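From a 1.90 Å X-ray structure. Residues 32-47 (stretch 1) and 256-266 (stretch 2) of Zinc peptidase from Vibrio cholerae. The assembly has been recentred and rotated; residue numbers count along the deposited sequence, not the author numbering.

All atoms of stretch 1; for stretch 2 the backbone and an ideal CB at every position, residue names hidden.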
ATOM      1  N   LEU A  32     -15.411  11.876 -14.436  1.00 25.13           N
ATOM      2  CA  LEU A  32     -14.180  11.719 -13.674  1.00 22.71           C
ATOM      3  C   LEU A  32     -14.569  11.734 -12.182  1.00 22.81           C
ATOM      4  O   LEU A  32     -14.128  10.893 -11.405  1.00 22.66           O
ATOM      5  CB  LEU A  32     -13.231  12.877 -13.975  1.00 24.38           C
ATOM      6  CG  LEU A  32     -12.042  12.985 -13.029  1.00 22.79           C
ATOM      7  CD1 LEU A  32     -11.305  11.669 -13.007  1.00 27.92           C
ATOM      8  CD2 LEU A  32     -11.131  14.125 -13.477  1.00 28.25           C
ATOM      9  N   GLN A  33     -15.417  12.687 -11.803  1.00 22.47           N
ATOM     10  CA  GLN A  33     -15.860  12.809 -10.407  1.00 22.79           C
ATOM     11  C   GLN A  33     -16.600  11.580  -9.869  1.00 23.20           C
ATOM     12  O   GLN A  33     -16.511  11.263  -8.678  1.00 22.42           O
ATOM     13  CB  GLN A  33     -16.746  14.053 -10.231  1.00 23.33           C
ATOM     14  CG  GLN A  33     -16.007  15.373 -10.410  1.00 26.98           C
ATOM     15  CD  GLN A  33     -14.569  15.279  -9.940  1.00 31.49           C
ATOM     16  OE1 GLN A  33     -13.652  15.095 -10.743  1.00 36.02           O
ATOM     17  NE2 GLN A  33     -14.365  15.375  -8.631  1.00 27.42           N
ATOM     18  N   LYS A  34     -17.339  10.887 -10.728  1.00 24.94           N
ATOM     19  CA  LYS A  34     -18.053   9.698 -10.276  1.00 26.33           C
ATOM     20  C   LYS A  34     -17.070   8.562  -9.996  1.00 27.34           C
ATOM     21  O   LYS A  34     -17.292   7.736  -9.097  1.00 27.39           O
ATOM     22  CB  LYS A  34     -19.093   9.254 -11.313  1.00 27.95           C
ATOM     23  CG  LYS A  34     -20.275  10.216 -11.466  1.00 30.71           C
ATOM     24  CD  LYS A  34     -20.834  10.650 -10.099  1.00 36.25           C
ATOM     25  CE  LYS A  34     -21.197   9.456  -9.203  1.00 39.48           C
ATOM     26  NZ  LYS A  34     -21.431   9.850  -7.772  1.00 39.53           N
ATOM     27  N   ILE A  35     -15.990   8.516 -10.773  1.00 24.72           N
ATOM     28  CA  ILE A  35     -14.964   7.491 -10.596  1.00 23.74           C
ATOM     29  C   ILE A  35     -14.183   7.788  -9.311  1.00 22.90           C
ATOM     30  O   ILE A  35     -13.923   6.895  -8.511  1.00 22.71           O
ATOM     31  CB  ILE A  35     -14.001   7.464 -11.806  1.00 24.20           C
ATOM     32  CG1 ILE A  35     -14.753   6.966 -13.049  1.00 25.91           C
ATOM     33  CG2 ILE A  35     -12.789   6.598 -11.510  1.00 23.85           C
ATOM     34  CD1 ILE A  35     -15.369   5.587 -12.897  1.00 24.47           C
ATOM     35  N   LEU A  36     -13.821   9.053  -9.122  1.00 25.21           N
ATOM     36  CA  LEU A  36     -13.088   9.475  -7.931  1.00 27.95           C
ATOM     37  C   LEU A  36     -13.934   9.216  -6.684  1.00 28.18           C
ATOM     38  O   LEU A  36     -13.423   8.808  -5.637  1.00 27.79           O
ATOM     39  CB  LEU A  36     -12.748  10.965  -8.038  1.00 29.35           C
ATOM     40  CG  LEU A  36     -11.346  11.363  -8.516  1.00 32.28           C
ATOM     41  CD1 LEU A  36     -10.827  10.393  -9.548  1.00 34.41           C
ATOM     42  CD2 LEU A  36     -11.397  12.788  -9.058  1.00 30.19           C
ATOM     43  N   SER A  37     -15.236   9.443  -6.815  1.00 29.05           N
ATOM     44  CA  SER A  37     -16.180   9.241  -5.718  1.00 30.51           C
ATOM     45  C   SER A  37     -16.227   7.804  -5.220  1.00 30.51           C
ATOM     46  O   SER A  37     -16.171   7.551  -4.014  1.00 28.92           O
ATOM     47  CB  SER A  37     -17.587   9.661  -6.143  1.00 31.29           C
ATOM     48  OG  SER A  37     -18.498   9.497  -5.068  1.00 36.07           O
ATOM     49  N   VAL A  38     -16.345   6.853  -6.135  1.00 28.60           N
ATOM     50  CA  VAL A  38     -16.399   5.469  -5.710  1.00 28.73           C
ATOM     51  C   VAL A  38     -15.012   5.012  -5.247  1.00 28.57           C
ATOM     52  O   VAL A  38     -14.904   4.123  -4.401  1.00 28.57           O
ATOM     53  CB  VAL A  38     -16.935   4.543  -6.842  1.00 30.26           C
ATOM     54  CG1 VAL A  38     -15.989   4.559  -8.026  1.00 28.25           C
ATOM     55  CG2 VAL A  38     -17.131   3.122  -6.310  1.00 29.92           C
ATOM     56  N   ASP A  39     -13.953   5.639  -5.764  1.00 27.53           N
ATOM     57  CA  ASP A  39     -12.597   5.252  -5.362  1.00 26.20           C
ATOM     58  C   ASP A  39     -12.172   5.760  -3.981  1.00 24.70           C
ATOM     59  O   ASP A  39     -11.082   5.437  -3.504  1.00 23.09           O
ATOM     60  CB  ASP A  39     -11.561   5.694  -6.401  1.00 27.04           C
ATOM     61  CG  ASP A  39     -10.342   4.777  -6.420  1.00 28.60           C
ATOM     62  OD1 ASP A  39     -10.534   3.540  -6.329  1.00 25.66           O
ATOM     63  OD2 ASP A  39      -9.201   5.277  -6.534  1.00 27.07           O
ATOM     64  N   LEU A  40     -13.024   6.555  -3.345  1.00 22.14           N
ATOM     65  CA  LEU A  40     -12.726   7.062  -2.007  1.00 22.15           C
ATOM     66  C   LEU A  40     -12.441   5.895  -1.068  1.00 22.98           C
ATOM     67  O   LEU A  40     -11.521   5.946  -0.262  1.00 25.09           O
ATOM     68  CB  LEU A  40     -13.917   7.861  -1.464  1.00 23.14           C
ATOM     69  CG  LEU A  40     -13.989   8.118   0.052  1.00 22.80           C
ATOM     70  CD1 LEU A  40     -12.773   8.893   0.509  1.00 24.57           C
ATOM     71  CD2 LEU A  40     -15.270   8.891   0.369  1.00 24.11           C
ATOM     72  N   ASP A  41     -13.230   4.836  -1.191  1.00 23.56           N
ATOM     73  CA  ASP A  41     -13.090   3.669  -0.330  1.00 24.60           C
ATOM     74  C   ASP A  41     -12.034   2.647  -0.727  1.00 25.52           C
ATOM     75  O   ASP A  41     -11.882   1.620  -0.060  1.00 24.82           O
ATOM     76  CB  ASP A  41     -14.443   2.981  -0.215  1.00 25.49           C
ATOM     77  CG  ASP A  41     -15.485   3.885   0.394  1.00 27.40           C
ATOM     78  OD1 ASP A  41     -15.260   4.335   1.538  1.00 31.24           O
ATOM     79  OD2 ASP A  41     -16.508   4.164  -0.262  1.00 24.72           O
ATOM     80  N   HIS A  42     -11.283   2.931  -1.784  1.00 24.20           N
ATOM     81  CA  HIS A  42     -10.274   1.988  -2.248  1.00 26.31           C
ATOM     82  C   HIS A  42      -8.946   2.658  -2.553  1.00 25.21           C
ATOM     83  O   HIS A  42      -7.881   2.085  -2.295  1.00 26.73           O
ATOM     84  CB  HIS A  42     -10.814   1.281  -3.488  1.00 26.48           C
ATOM     85  CG  HIS A  42     -12.188   0.727  -3.296  1.00 28.24           C
ATOM     86  ND1 HIS A  42     -12.431  -0.431  -2.586  1.00 28.13           N
ATOM     87  CD2 HIS A  42     -13.402   1.211  -3.652  1.00 28.81           C
ATOM     88  CE1 HIS A  42     -13.733  -0.635  -2.513  1.00 30.04           C
ATOM     89  NE2 HIS A  42     -14.345   0.347  -3.152  1.00 29.69           N
ATOM     90  N   LEU A  43      -9.028   3.871  -3.099  1.00 23.84           N
ATOM     91  CA  LEU A  43      -7.873   4.687  -3.471  1.00 24.62           C
ATOM     92  C   LEU A  43      -6.856   3.896  -4.295  1.00 25.00           C
ATOM     93  O   LEU A  43      -5.656   3.922  -4.020  1.00 26.22           O
ATOM     94  CB  LEU A  43      -7.208   5.278  -2.218  1.00 24.07           C
ATOM     95  CG  LEU A  43      -8.085   6.210  -1.363  1.00 23.12           C
ATOM     96  CD1 LEU A  43      -7.356   6.566  -0.090  1.00 21.33           C
ATOM     97  CD2 LEU A  43      -8.438   7.474  -2.146  1.00 25.13           C
ATOM     98  N   GLN A  44      -7.360   3.187  -5.303  1.00 23.67           N
ATOM     99  CA  GLN A  44      -6.519   2.386  -6.190  1.00 23.60           C
ATOM    100  C   GLN A  44      -5.976   3.249  -7.341  1.00 22.51           C
ATOM    101  O   GLN A  44      -4.821   3.134  -7.740  1.00 20.47           O
ATOM    102  CB  GLN A  44      -7.341   1.250  -6.802  1.00 28.16           C
ATOM    103  CG  GLN A  44      -8.124   0.396  -5.813  1.00 33.22           C
ATOM    104  CD  GLN A  44      -7.322  -0.765  -5.285  1.00 37.84           C
ATOM    105  OE1 GLN A  44      -6.248  -0.586  -4.713  1.00 40.11           O
ATOM    106  NE2 GLN A  44      -7.842  -1.975  -5.472  1.00 40.74           N
ATOM    107  N   LEU A  45      -6.825   4.112  -7.873  1.00 21.33           N
ATOM    108  CA  LEU A  45      -6.451   4.944  -9.012  1.00 22.14           C
ATOM    109  C   LEU A  45      -5.377   6.001  -8.765  1.00 22.81           C
ATOM    110  O   LEU A  45      -4.732   6.458  -9.706  1.00 23.03           O
ATOM    111  CB  LEU A  45      -7.716   5.574  -9.604  1.00 18.08           C
ATOM    112  CG  LEU A  45      -8.650   4.493 -10.179  1.00 23.45           C
ATOM    113  CD1 LEU A  45     -10.028   5.081 -10.463  1.00 19.10           C
ATOM    114  CD2 LEU A  45      -8.026   3.890 -11.454  1.00 21.76           C
ATOM    115  N   ASP A  46      -5.164   6.378  -7.508  1.00 22.65           N
ATOM    116  CA  ASP A  46      -4.139   7.374  -7.202  1.00 26.57           C
ATOM    117  C   ASP A  46      -2.732   6.789  -7.340  1.00 27.29           C
ATOM    118  O   ASP A  46      -1.755   7.525  -7.494  1.00 31.46           O
ATOM    119  CB  ASP A  46      -4.309   7.902  -5.779  1.00 28.56           C
ATOM    120  CG  ASP A  46      -5.138   9.160  -5.717  1.00 28.92           C
ATOM    121  OD1 ASP A  46      -5.249   9.724  -4.618  1.00 30.74           O
ATOM    122  OD2 ASP A  46      -5.676   9.590  -6.756  1.00 30.15           O
ATOM    123  N   MET A  47      -2.630   5.470  -7.288  1.00 30.02           N
ATOM    124  CA  MET A  47      -1.329   4.823  -7.384  1.00 31.30           C
ATOM    125  C   MET A  47      -1.001   4.227  -8.752  1.00 29.28           C
ATOM    126  O   MET A  47      -0.165   3.331  -8.833  1.00 26.17           O
ATOM    127  CB  MET A  47      -1.208   3.731  -6.315  1.00 38.36           C
ATOM    128  CG  MET A  47      -2.150   2.545  -6.502  1.00 43.39           C
ATOM    129  SD  MET A  47      -1.925   1.232  -5.261  1.00 55.52           S
ATOM    130  CE  MET A  47      -3.127   1.709  -4.017  1.00 52.70           C
ATOM    131  N   UNK A 256       1.431  11.433  -0.337  1.00 36.01           N
ATOM    132  CA  UNK A 256       0.948  12.683   0.254  1.00 37.60           C
ATOM    133  C   UNK A 256       0.087  13.337  -0.817  1.00 37.95           C
ATOM    134  O   UNK A 256       0.616  13.976  -1.727  1.00 37.38           O
ATOM    135  CB  UNK A 256       2.091  13.595   0.705  1.00 37.60           C
ATOM    136  N   UNK A 257      -1.230  13.174  -0.716  1.00 37.35           N
ATOM    137  CA  UNK A 257      -2.135  13.733  -1.712  1.00 37.22           C
ATOM    138  C   UNK A 257      -3.333  14.505  -1.188  1.00 36.60           C
ATOM    139  O   UNK A 257      -3.709  14.402  -0.018  1.00 32.26           O
ATOM    140  CB  UNK A 257      -2.650  12.595  -2.596  1.00 37.22           C
ATOM    141  N   UNK A 258      -3.932  15.272  -2.096  1.00 34.94           N
ATOM    142  CA  UNK A 258      -5.136  16.034  -1.814  1.00 36.67           C
ATOM    143  C   UNK A 258      -6.160  15.427  -2.771  1.00 35.78           C
ATOM    144  O   UNK A 258      -6.124  15.677  -3.975  1.00 37.77           O
ATOM    145  CB  UNK A 258      -4.952  17.541  -2.005  1.00 36.67           C
ATOM    146  N   UNK A 259      -7.066  14.627  -2.226  1.00 33.87           N
ATOM    147  CA  UNK A 259      -8.085  13.952  -3.013  1.00 32.00           C
ATOM    148  C   UNK A 259      -9.430  14.662  -2.865  1.00 31.60           C
ATOM    149  O   UNK A 259      -9.804  15.086  -1.772  1.00 31.00           O
ATOM    150  CB  UNK A 259      -8.204  12.486  -2.591  1.00 32.00           C
ATOM    151  N   UNK A 260     -10.175  14.810  -3.972  1.00 31.49           N
ATOM    152  CA  UNK A 260     -11.479  15.483  -3.937  1.00 30.93           C
ATOM    153  C   UNK A 260     -12.450  14.885  -2.922  1.00 30.65           C
ATOM    154  O   UNK A 260     -13.266  15.600  -2.330  1.00 30.65           O
ATOM    155  CB  UNK A 260     -12.117  15.436  -5.327  1.00 30.93           C
ATOM    156  N   UNK A 261     -12.358  13.576  -2.719  1.00 27.79           N
ATOM    157  CA  UNK A 261     -13.256  12.894  -1.800  1.00 28.81           C
ATOM    158  C   UNK A 261     -12.607  12.406  -0.511  1.00 26.73           C
ATOM    159  O   UNK A 261     -13.222  12.460   0.557  1.00 26.90           O
ATOM    160  CB  UNK A 261     -13.891  11.701  -2.517  1.00 28.81           C
ATOM    161  N   UNK A 262     -11.372  11.934  -0.604  1.00 23.22           N
ATOM    162  CA  UNK A 262     -10.665  11.461   0.585  1.00 23.62           C
ATOM    163  C   UNK A 262     -10.001  12.650   1.273  1.00 22.07           C
ATOM    164  O   UNK A 262      -9.428  12.512   2.353  1.00 23.24           O
ATOM    165  CB  UNK A 262      -9.630  10.394   0.223  1.00 23.62           C
ATOM    166  N   UNK A 263     -10.096  13.816   0.641  1.00 22.03           N
ATOM    167  CA  UNK A 263      -9.497  15.026   1.187  1.00 23.17           C
ATOM    168  C   UNK A 263      -7.993  14.860   1.239  1.00 22.47           C
ATOM    169  O   UNK A 263      -7.425  14.111   0.437  1.00 22.69           O
ATOM    170  CB  UNK A 263     -10.055  15.340   2.577  1.00 23.17           C
ATOM    171  N   UNK A 264      -7.336  15.559   2.162  1.00 22.94           N
ATOM    172  CA  UNK A 264      -5.892  15.428   2.316  1.00 21.82           C
ATOM    173  C   UNK A 264      -5.626  14.072   2.966  1.00 23.23           C
ATOM    174  O   UNK A 264      -6.233  13.735   3.991  1.00 18.85           O
ATOM    175  CB  UNK A 264      -5.307  16.573   3.146  1.00 21.82           C
ATOM    176  N   UNK A 265      -4.738  13.278   2.375  1.00 22.38           N
ATOM    177  CA  UNK A 265      -4.452  11.986   2.974  1.00 22.78           C
ATOM    178  C   UNK A 265      -2.998  11.601   2.856  1.00 24.80           C
ATOM    179  O   UNK A 265      -2.240  12.154   2.045  1.00 25.89           O
ATOM    180  CB  UNK A 265      -5.322  10.904   2.330  1.00 22.78           C
ATOM    181  N   UNK A 266      -2.606  10.657   3.694  1.00 24.60           N
ATOM    182  CA  UNK A 266      -1.226  10.227   3.759  1.00 27.38           C
ATOM    183  C   UNK A 266      -1.171   8.707   3.827  1.00 26.20           C
ATOM    184  O   UNK A 266      -2.089   8.065   4.337  1.00 22.90           O
ATOM    185  CB  UNK A 266      -0.516  10.854   4.961  1.00 27.38           C
TER

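Position 256 lies in a strand with nothing of stretch 1 near its ideal CB, so many residues would suit; it is Val256.

At position 257 the CB points toward stretch 1 and stands 4.4 Å from Asp46 OD1. A carboxylate so close favours a basic side chain or a hydroxyl or amide donor. The residue is Arg257, whose NE forms a long salt bridge with Asp46 OD1 at 3.8 Å, while its NH2 makes a weak hydrogen bond to Asp46 O at 3.2 Å. The side chain thus follows Asp46 from carboxylate to backbone.

The CB of 258 points away, leaving the choice open; Lys258 occupies it.

Position 259 again faces stretch 1, its CB 4.5 Å from Asp46 OD1 and 5.0 Å from Leu43 CD2. A flat side chain with both polar and apolar surface would fit, as would a medium-sized aliphatic or amide. His259 fills it. Leu43 CD2 sits over one ring face, 4.1 Å from the centroid, and a water bridges His259 NE2 (2.9 Å) to Asp39 OD2 (2.8 Å). The other ring nitrogen, His259 ND1, accepts hydrogen bonds from the backbone N atoms of 261 and 262, tying the ring to the turn that follows.

At 260, phi of -55° is compatible with proline, and the CB lies 4.0 Å from Gln33 NE2 and 4.6 Å from Leu36 CD2; a compact apolar or small polar residue would also do. Pro260 packs its CG 3.8 Å from Leu36 CD2.

The CB of 261 points toward stretch 1, 4.0 Å from Leu40 CB and 4.3 Å from Leu36 O, the latter in the helix. A long apolar or aromatic side chain could lie along the helix surface. Tyr261 does so, with the largest covered area in stretch 2: Ser37 CA stands over its ring face, 3.8 Å from the centroid, and CE2 packs 3.7 Å from Leu36 CB.

Position 262 has little room, its ideal CB being only 3.5 Å from Leu40 CD1 and 3.9 Å from Leu43 CD2. A small residue is indicated, and Ala262 packs its methyl against both leucines, CB 3.5 Å from Leu40 CD1 and 4.0 Å from Leu43 CD2.

Phi of 64° at 263 favours glycine, and Gly263 is found. Position 264, where the chain turns a corner, is out of reach and holds Asn264.

At 265 the CB points toward stretch 1 but remains 5.4 Å from Leu43 CD1, so a large side chain could span the gap; an aromatic hydroxyl could also reach the Asp46 carboxylate. Tyr265 donates from OH to Asp46 OD1 at 2.6 Å, with Leu43 CD1 over its ring face.

Position 266, out of reach, is Leu266.

Stretch 2, residues 256-266: VRKHPYAGNYL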
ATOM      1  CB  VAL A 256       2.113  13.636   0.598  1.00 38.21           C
ATOM      2  CG1 VAL A 256       1.576  14.932   1.184  1.00 38.88           C
ATOM      3  CG2 VAL A 256       3.055  12.974   1.569  1.00 40.44           C
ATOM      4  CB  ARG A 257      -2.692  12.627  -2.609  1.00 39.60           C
ATOM      5  CG  ARG A 257      -1.665  11.822  -3.363  1.00 43.77           C
ATOM      6  CD  ARG A 257      -2.321  11.138  -4.554  1.00 46.03           C
ATOM      7  NE  ARG A 257      -1.463  10.110  -5.133  1.00 49.00           N
ATOM      8  CZ  ARG A 257      -0.217  10.318  -5.544  1.00 50.35           C
ATOM      9  NH1 ARG A 257       0.325  11.526  -5.442  1.00 51.10           N
ATOM     10  NH2 ARG A 257       0.487   9.315  -6.052  1.00 50.37           N
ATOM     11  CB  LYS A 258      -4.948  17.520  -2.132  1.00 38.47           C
ATOM     12  CG  LYS A 258      -6.022  18.418  -1.516  1.00 42.00           C
ATOM     13  CD  LYS A 258      -7.427  18.001  -1.932  1.00 42.99           C
ATOM     14  CE  LYS A 258      -8.463  18.356  -0.866  1.00 44.87           C
ATOM     15  NZ  LYS A 258      -9.834  17.868  -1.218  1.00 41.88           N
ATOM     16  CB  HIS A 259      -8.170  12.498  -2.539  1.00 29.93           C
ATOM     17  CG  HIS A 259      -8.992  11.607  -3.416  1.00 27.92           C
ATOM     18  ND1 HIS A 259     -10.371  11.611  -3.402  1.00 28.99           N
ATOM     19  CD2 HIS A 259      -8.626  10.651  -4.302  1.00 27.40           C
ATOM     20  CE1 HIS A 259     -10.818  10.689  -4.237  1.00 26.79           C
ATOM     21  NE2 HIS A 259      -9.780  10.093  -4.795  1.00 26.53           N
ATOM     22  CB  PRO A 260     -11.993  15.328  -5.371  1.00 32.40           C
ATOM     23  CG  PRO A 260     -10.730  15.220  -6.183  1.00 33.16           C
ATOM     24  CD  PRO A 260      -9.855  14.344  -5.334  1.00 31.79           C
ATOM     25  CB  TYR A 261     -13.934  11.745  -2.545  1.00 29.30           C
ATOM     26  CG  TYR A 261     -14.802  12.267  -3.667  1.00 32.87           C
ATOM     27  CD1 TYR A 261     -16.096  12.714  -3.418  1.00 32.44           C
ATOM     28  CD2 TYR A 261     -14.287  12.424  -4.956  1.00 33.22           C
ATOM     29  CE1 TYR A 261     -16.857  13.313  -4.417  1.00 35.70           C
ATOM     30  CE2 TYR A 261     -15.041  13.022  -5.965  1.00 35.37           C
ATOM     31  CZ  TYR A 261     -16.322  13.467  -5.688  1.00 36.56           C
ATOM     32  OH  TYR A 261     -17.061  14.086  -6.673  1.00 38.78           O
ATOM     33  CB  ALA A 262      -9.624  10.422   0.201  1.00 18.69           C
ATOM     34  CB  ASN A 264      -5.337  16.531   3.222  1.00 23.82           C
ATOM     35  CG  ASN A 264      -5.485  17.909   2.621  1.00 27.92           C
ATOM     36  OD1 ASN A 264      -5.007  18.168   1.520  1.00 27.91           O
ATOM     37  ND2 ASN A 264      -6.145  18.807   3.345  1.00 26.53           N
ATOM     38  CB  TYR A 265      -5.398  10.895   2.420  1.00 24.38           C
ATOM     39  CG  TYR A 265      -5.047  10.290   1.078  1.00 22.74           C
ATOM     40  CD1 TYR A 265      -4.206   9.179   0.990  1.00 25.72           C
ATOM     41  CD2 TYR A 265      -5.614  10.782  -0.095  1.00 24.44           C
ATOM     42  CE1 TYR A 265      -3.948   8.562  -0.242  1.00 28.07           C
ATOM     43  CE2 TYR A 265      -5.364  10.173  -1.331  1.00 26.25           C
ATOM     44  CZ  TYR A 265      -4.539   9.063  -1.398  1.00 28.65           C
ATOM     45  OH  TYR A 265      -4.343   8.424  -2.612  1.00 26.93           O
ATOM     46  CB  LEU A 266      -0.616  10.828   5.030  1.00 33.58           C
ATOM     47  CG  LEU A 266       0.868  11.071   5.282  1.00 39.65           C
ATOM     48  CD1 LEU A 266       1.416  12.087   4.286  1.00 40.96           C
ATOM     49  CD2 LEU A 266       1.026  11.599   6.704  1.00 41.91           C
TER
HETATM   50  O   HOH W   1      -8.988   8.074  -6.663  1.00 37.99           O
HETATM   51  O   HOH W   2      -3.607   5.456  -2.942  1.00 27.12           O
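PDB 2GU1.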